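Local coordinates for type IV pilin protein (Neisseria meningitidis, PDB 5V0M), which is a non-core minor pilin, PilV, of the type IV pili of this bacterium and probably takes part in pilus-dependent adhesion to cells, at residues L41-N44 against N48-L51; L51-V54 against F59-Q62. One frame throughout, in Å; residues are numbered along the deposited sequence. Where two conformers were deposited one is given.

Interaction 1: L41-N44 against N48-L51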
ATOM      1  N   LEU A  41       5.567   9.328  -2.471  1.00 11.91           N
ATOM      2  CA  LEU A  41       4.467   8.381  -2.369  1.00 12.18           C
ATOM      3  C   LEU A  41       3.197   9.078  -1.906  1.00 16.40           C
ATOM      4  O   LEU A  41       3.218   9.890  -0.971  1.00 17.21           O
ATOM      5  CB  LEU A  41       4.821   7.316  -1.348  1.00 10.33           C
ATOM      6  CG  LEU A  41       5.962   6.387  -1.740  1.00 10.62           C
ATOM      7  CD1 LEU A  41       6.342   5.513  -0.561  1.00 13.32           C
ATOM      8  CD2 LEU A  41       5.603   5.521  -2.943  1.00 11.54           C
ATOM      9  N   LYS A  42       2.084   8.751  -2.560  0.59 11.53           N
ATOM     10  CA  LYS A  42       0.787   9.283  -2.179  0.59 11.55           C
ATOM     11  C   LYS A  42       0.247   8.538  -0.964  0.59 11.20           C
ATOM     12  O   LYS A  42       0.293   7.303  -0.886  0.59 10.62           O
ATOM     13  CB  LYS A  42      -0.202   9.146  -3.337  0.59 17.71           C
ATOM     14  CG  LYS A  42       0.268   9.765  -4.650  0.59 23.11           C
ATOM     15  CD  LYS A  42       0.378  11.283  -4.576  0.59 33.23           C
ATOM     16  CE  LYS A  42       0.699  11.883  -5.949  0.59 30.59           C
ATOM     17  NZ  LYS A  42       0.630  13.370  -5.956  0.59 40.15           N
ATOM     18  N   GLN A  43      -0.274   9.303  -0.020  1.00  8.96           N
ATOM     19  CA  GLN A  43      -0.738   8.792   1.252  1.00 12.03           C
ATOM     20  C   GLN A  43      -2.252   8.707   1.295  1.00  7.35           C
ATOM     21  O   GLN A  43      -2.984   9.141   0.400  1.00 10.28           O
ATOM     22  CB  GLN A  43      -0.242   9.699   2.371  1.00 10.25           C
ATOM     23  CG  GLN A  43       1.253   9.797   2.433  1.00  7.99           C
ATOM     24  CD  GLN A  43       1.886   8.472   2.752  1.00  9.78           C
ATOM     25  OE1 GLN A  43       1.425   7.738   3.628  1.00 11.77           O
ATOM     26  NE2 GLN A  43       2.936   8.152   2.040  1.00 13.15           N
ATOM     27  N   ASN A  44      -2.708   8.159   2.400  1.00  9.57           N
ATOM     28  CA  ASN A  44      -4.097   7.955   2.705  1.00 11.16           C
ATOM     29  C   ASN A  44      -4.350   8.490   4.115  1.00  7.61           C
ATOM     30  O   ASN A  44      -3.470   8.410   4.965  1.00  8.92           O
ATOM     31  CB  ASN A  44      -4.192   6.451   2.623  1.00 16.79           C
ATOM     32  CG  ASN A  44      -5.537   5.960   2.808  1.00 12.61           C
ATOM     33  OD1 ASN A  44      -6.038   5.971   3.906  1.00 13.53           O
ATOM     34  ND2 ASN A  44      -6.110   5.408   1.757  1.00 12.39           N
ATOM     35  N   ASN A  48      -0.575   4.816   6.477  1.00  5.28           N
ATOM     36  CA  ASN A  48       0.719   5.365   6.085  1.00  8.44           C
ATOM     37  C   ASN A  48       1.345   4.444   5.042  1.00  5.19           C
ATOM     38  O   ASN A  48       1.486   3.239   5.281  1.00  6.72           O
ATOM     39  CB  ASN A  48       1.599   5.437   7.329  1.00  8.49           C
ATOM     40  CG  ASN A  48       1.113   6.434   8.334  1.00 10.16           C
ATOM     41  OD1 ASN A  48       0.596   7.488   7.971  1.00 15.20           O
ATOM     42  ND2 ASN A  48       1.277   6.113   9.611  1.00 12.56           N
ATOM     43  N   VAL A  49       1.676   4.987   3.874  1.00  7.06           N
ATOM     44  CA  VAL A  49       2.203   4.196   2.768  1.00  7.48           C
ATOM     45  C   VAL A  49       3.709   4.391   2.669  1.00  7.85           C
ATOM     46  O   VAL A  49       4.190   5.528   2.606  1.00  9.51           O
ATOM     47  CB  VAL A  49       1.496   4.569   1.451  1.00  7.86           C
ATOM     48  CG1 VAL A  49       2.094   3.827   0.285  1.00 10.01           C
ATOM     49  CG2 VAL A  49      -0.013   4.295   1.559  1.00 11.72           C
ATOM     50  N   THR A  50       4.448   3.284   2.611  1.00  6.16           N
ATOM     51  CA  THR A  50       5.897   3.307   2.484  1.00  6.90           C
ATOM     52  C   THR A  50       6.314   2.258   1.469  1.00  8.66           C
ATOM     53  O   THR A  50       5.525   1.405   1.064  1.00  8.75           O
ATOM     54  CB  THR A  50       6.538   2.987   3.833  1.00  8.35           C
ATOM     55  OG1 THR A  50       6.070   1.706   4.274  1.00 10.76           O
ATOM     56  CG2 THR A  50       6.202   4.047   4.871  1.00 13.00           C
ATOM     57  N   LEU A  51       7.555   2.344   1.026  1.00  9.32           N
ATOM     58  CA  LEU A  51       8.182   1.274   0.266  1.00  8.64           C
ATOM     59  C   LEU A  51       8.932   0.404   1.246  1.00 10.36           C
ATOM     60  O   LEU A  51       9.979   0.806   1.765  1.00 13.59           O
ATOM     61  CB  LEU A  51       9.125   1.860  -0.770  1.00 10.56           C
ATOM     62  CG  LEU A  51       8.387   2.348  -2.007  1.00 11.37           C
ATOM     63  CD1 LEU A  51       9.197   3.418  -2.749  1.00 15.58           C
ATOM     64  CD2 LEU A  51       8.086   1.169  -2.942  1.00  9.16           C
TER
HETATM   65  O   HOH W   1      -1.935   8.142   7.275  1.00 13.77           O
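The side-chain amide of Gln43 pairs with the backbone of Val49 through two hydrogen bonds. Val49 N donates to Gln43 OE1 at 2.8 Å, and the bond is almost straight. Gln43 NE2 returns a bond to Val49 O at 3.0 Å. It meets a lone pair of that carbonyl, in the carbonyl plane, and Val49 O lies in the amide plane of Gln43. The chain of Gln43 bends at chi2 (-64°), which folds the amide back toward the strand. The two bonds fix the rotation of the amide. NE2 also makes a weak bond to Leu41 O.

The apolar pair is Leu41 CD1 with Leu51 CG, 4.0 Å apart. The two leucine side chains cross obliquely. Other side-chain carbons rest against backbone: Leu41 CD1 lies 3.7 Å from Leu51 N and also touches Thr50 CA. Val49 CB sits 3.8 Å from Lys42 O.

One water links the ends. It donates to Asn44 O and to Asn48 OD1.

Helix 3-30 packs beside the contact: Asn19 touches Leu41 and Val49, and Asn44 ND2 bonds Thr15 OG1. A glutamine amide thus does the work of a neighbouring backbone, pairing with the outer edge of strand 47-54, an edge strand of the antiparallel pilin sheet.

Interaction 2: L51-V54 against F59-Q62; sequences LSKV and FTLQ
Leu51 CB lies 4.1 Å from Thr60 O. Its CG makes an apolar contact with Leu61 CD2. Its CD2 lies 3.7 Å from Thr60 O, 3.8 Å from Leu61 CD2 and 3.9 Å from Phe59 CB, and approaches the Phe59 ring obliquely. Leu51 and Leu61 lie side by side and point the same way. They form a non-hydrogen-bonded pair. Met23 of helix 3-30 touches both Leu51 and Phe59, so this face of the sheet packs on the helix. The Phe59 ring also makes an edge-to-face contact with Phe33.

On the backbone, Thr60 O is the shared acceptor. Ser52 N and Lys53 N both turn to it, each in a weak bond. The firmer bond runs the other way, from Thr60 N to Lys53 O at 2.9 Å. Lys53 O also receives a CA-H...O contact from Phe59 CA.

Ser52 and Gln62 meet across the contact. Ser52 OG stands between its own backbone N and carbonyl carbon (chi1 55°), which brings it to 3.4 Å from Thr60 CG2. A water joins this OG to Gln62 OE1, while Gln62 NE2 bonds Asp64 OD2. On the face away from Leu51 and Leu61, Lys53 lies alongside Thr60, and its CD is 3.8 Å from Thr60 OG1.

Two residues, Ser52 and Lys53, thus face one, Thr60, and the register shifts by one. This is a classic beta bulge in the antiparallel hairpin of strands 47-54 and 59-65.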
ATOM      1  N   LEU A  51       7.555   2.344   1.026  1.00  9.32           N
ATOM      2  CA  LEU A  51       8.182   1.274   0.266  1.00  8.64           C
ATOM      3  C   LEU A  51       8.932   0.404   1.246  1.00 10.36           C
ATOM      4  O   LEU A  51       9.979   0.806   1.765  1.00 13.59           O
ATOM      5  CB  LEU A  51       9.125   1.860  -0.770  1.00 10.56           C
ATOM      6  CG  LEU A  51       8.387   2.348  -2.007  1.00 11.37           C
ATOM      7  CD1 LEU A  51       9.197   3.418  -2.749  1.00 15.58           C
ATOM      8  CD2 LEU A  51       8.086   1.169  -2.942  1.00  9.16           C
ATOM      9  N   SER A  52       8.411  -0.792   1.489  1.00 10.33           N
ATOM     10  CA  SER A  52       9.055  -1.712   2.407  1.00 11.94           C
ATOM     11  C   SER A  52      10.230  -2.421   1.762  1.00 11.68           C
ATOM     12  O   SER A  52      11.134  -2.876   2.475  1.00 15.90           O
ATOM     13  CB  SER A  52       8.029  -2.726   2.912  1.00 13.83           C
ATOM     14  OG  SER A  52       7.409  -3.362   1.807  1.00 14.10           O
ATOM     15  N   LYS A  53      10.219  -2.553   0.434  1.00 10.66           N
ATOM     16  CA  LYS A  53      11.300  -3.175  -0.316  1.00 13.31           C
ATOM     17  C   LYS A  53      11.478  -2.409  -1.611  1.00 10.71           C
ATOM     18  O   LYS A  53      10.498  -2.115  -2.297  1.00 10.25           O
ATOM     19  CB  LYS A  53      10.964  -4.627  -0.652  1.00 12.15           C
ATOM     20  CG  LYS A  53      10.732  -5.504   0.577  1.00 19.40           C
ATOM     21  CD  LYS A  53      10.379  -6.949   0.215  1.00 28.97           C
ATOM     22  CE  LYS A  53      11.516  -7.623  -0.547  1.00 47.38           C
ATOM     23  NZ  LYS A  53      11.357  -9.105  -0.627  1.00 50.16           N
ATOM     24  N   VAL A  54      12.732  -2.101  -1.949  1.00 12.02           N
ATOM     25  CA  VAL A  54      13.093  -1.495  -3.227  1.00 11.91           C
ATOM     26  C   VAL A  54      14.363  -2.154  -3.722  1.00 12.34           C
ATOM     27  O   VAL A  54      15.363  -2.204  -2.997  1.00 18.15           O
ATOM     28  CB  VAL A  54      13.334   0.024  -3.122  1.00 14.19           C
ATOM     29  CG1 VAL A  54      13.750   0.593  -4.486  1.00 18.85           C
ATOM     30  CG2 VAL A  54      12.098   0.722  -2.599  1.00 15.30           C
ATOM     31  N   PHE A  59       9.676  -3.833  -6.398  1.00 11.27           N
ATOM     32  CA  PHE A  59       9.358  -3.078  -5.196  1.00  7.30           C
ATOM     33  C   PHE A  59       8.176  -3.715  -4.478  1.00  8.60           C
ATOM     34  O   PHE A  59       7.401  -4.471  -5.058  1.00  9.09           O
ATOM     35  CB  PHE A  59       9.033  -1.612  -5.489  1.00  6.89           C
ATOM     36  CG  PHE A  59       7.789  -1.429  -6.294  1.00  6.83           C
ATOM     37  CD1 PHE A  59       7.857  -1.194  -7.654  1.00 10.13           C
ATOM     38  CD2 PHE A  59       6.526  -1.512  -5.707  1.00  7.63           C
ATOM     39  CE1 PHE A  59       6.706  -1.027  -8.407  1.00 12.01           C
ATOM     40  CE2 PHE A  59       5.376  -1.354  -6.472  1.00 11.02           C
ATOM     41  CZ  PHE A  59       5.471  -1.108  -7.816  1.00 11.25           C
ATOM     42  N   THR A  60       8.056  -3.391  -3.197  1.00  7.96           N
ATOM     43  CA  THR A  60       6.861  -3.696  -2.414  1.00  7.41           C
ATOM     44  C   THR A  60       6.447  -2.430  -1.688  1.00  7.67           C
ATOM     45  O   THR A  60       7.258  -1.827  -0.961  1.00  9.12           O
ATOM     46  CB  THR A  60       7.092  -4.822  -1.413  1.00  9.19           C
ATOM     47  OG1 THR A  60       7.474  -6.011  -2.108  1.00 11.67           O
ATOM     48  CG2 THR A  60       5.818  -5.115  -0.632  1.00  8.20           C
ATOM     49  N   LEU A  61       5.206  -2.026  -1.911  1.00  7.72           N
ATOM     50  CA  LEU A  61       4.553  -0.976  -1.155  1.00  6.50           C
ATOM     51  C   LEU A  61       3.863  -1.579   0.047  1.00  8.13           C
ATOM     52  O   LEU A  61       3.301  -2.675  -0.030  1.00  7.64           O
ATOM     53  CB  LEU A  61       3.492  -0.332  -2.034  1.00  8.31           C
ATOM     54  CG  LEU A  61       4.049   0.521  -3.158  1.00  9.54           C
ATOM     55  CD1 LEU A  61       3.085   0.639  -4.328  1.00  9.85           C
ATOM     56  CD2 LEU A  61       4.409   1.885  -2.596  1.00  9.20           C
ATOM     57  N   GLN A  62       3.861  -0.844   1.155  1.00  6.48           N
ATOM     58  CA  GLN A  62       3.178  -1.281   2.365  1.00  5.87           C
ATOM     59  C   GLN A  62       2.344  -0.162   2.955  1.00  7.79           C
ATOM     60  O   GLN A  62       2.822   0.968   3.107  1.00  7.63           O
ATOM     61  CB  GLN A  62       4.199  -1.748   3.402  1.00  6.71           C
ATOM     62  CG  GLN A  62       3.615  -2.279   4.714  1.00  8.78           C
ATOM     63  CD  GLN A  62       4.659  -2.982   5.558  1.00 12.87           C
ATOM     64  OE1 GLN A  62       5.267  -3.974   5.134  1.00 16.31           O
ATOM     65  NE2 GLN A  62       4.898  -2.462   6.746  1.00 15.89           N
TER
HETATM   66  O   HOH W   2       6.163  -5.426   3.236  1.00 20.51           O

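Overall arrangement
From the N terminus, helix 3-30 comes first, and a loop then leads to residues 41-44. Interaction 1 closes the short turn from that loop into strand 47-54. Interaction 2 closes the next turn, where the strand pairs with 59-65. The two loops follow one another and do not cross; Leu51 belongs to both. The contacts also touch directly: Thr50 O and Gln62 N form a probable hydrogen bond, and Leu41 CD2 packs on Leu61 CD2. Together they tie the loop after the helix to the first two strands of the four-stranded antiparallel sheet. Leu16 and Asn19 of helix 3-30 touch Leu61.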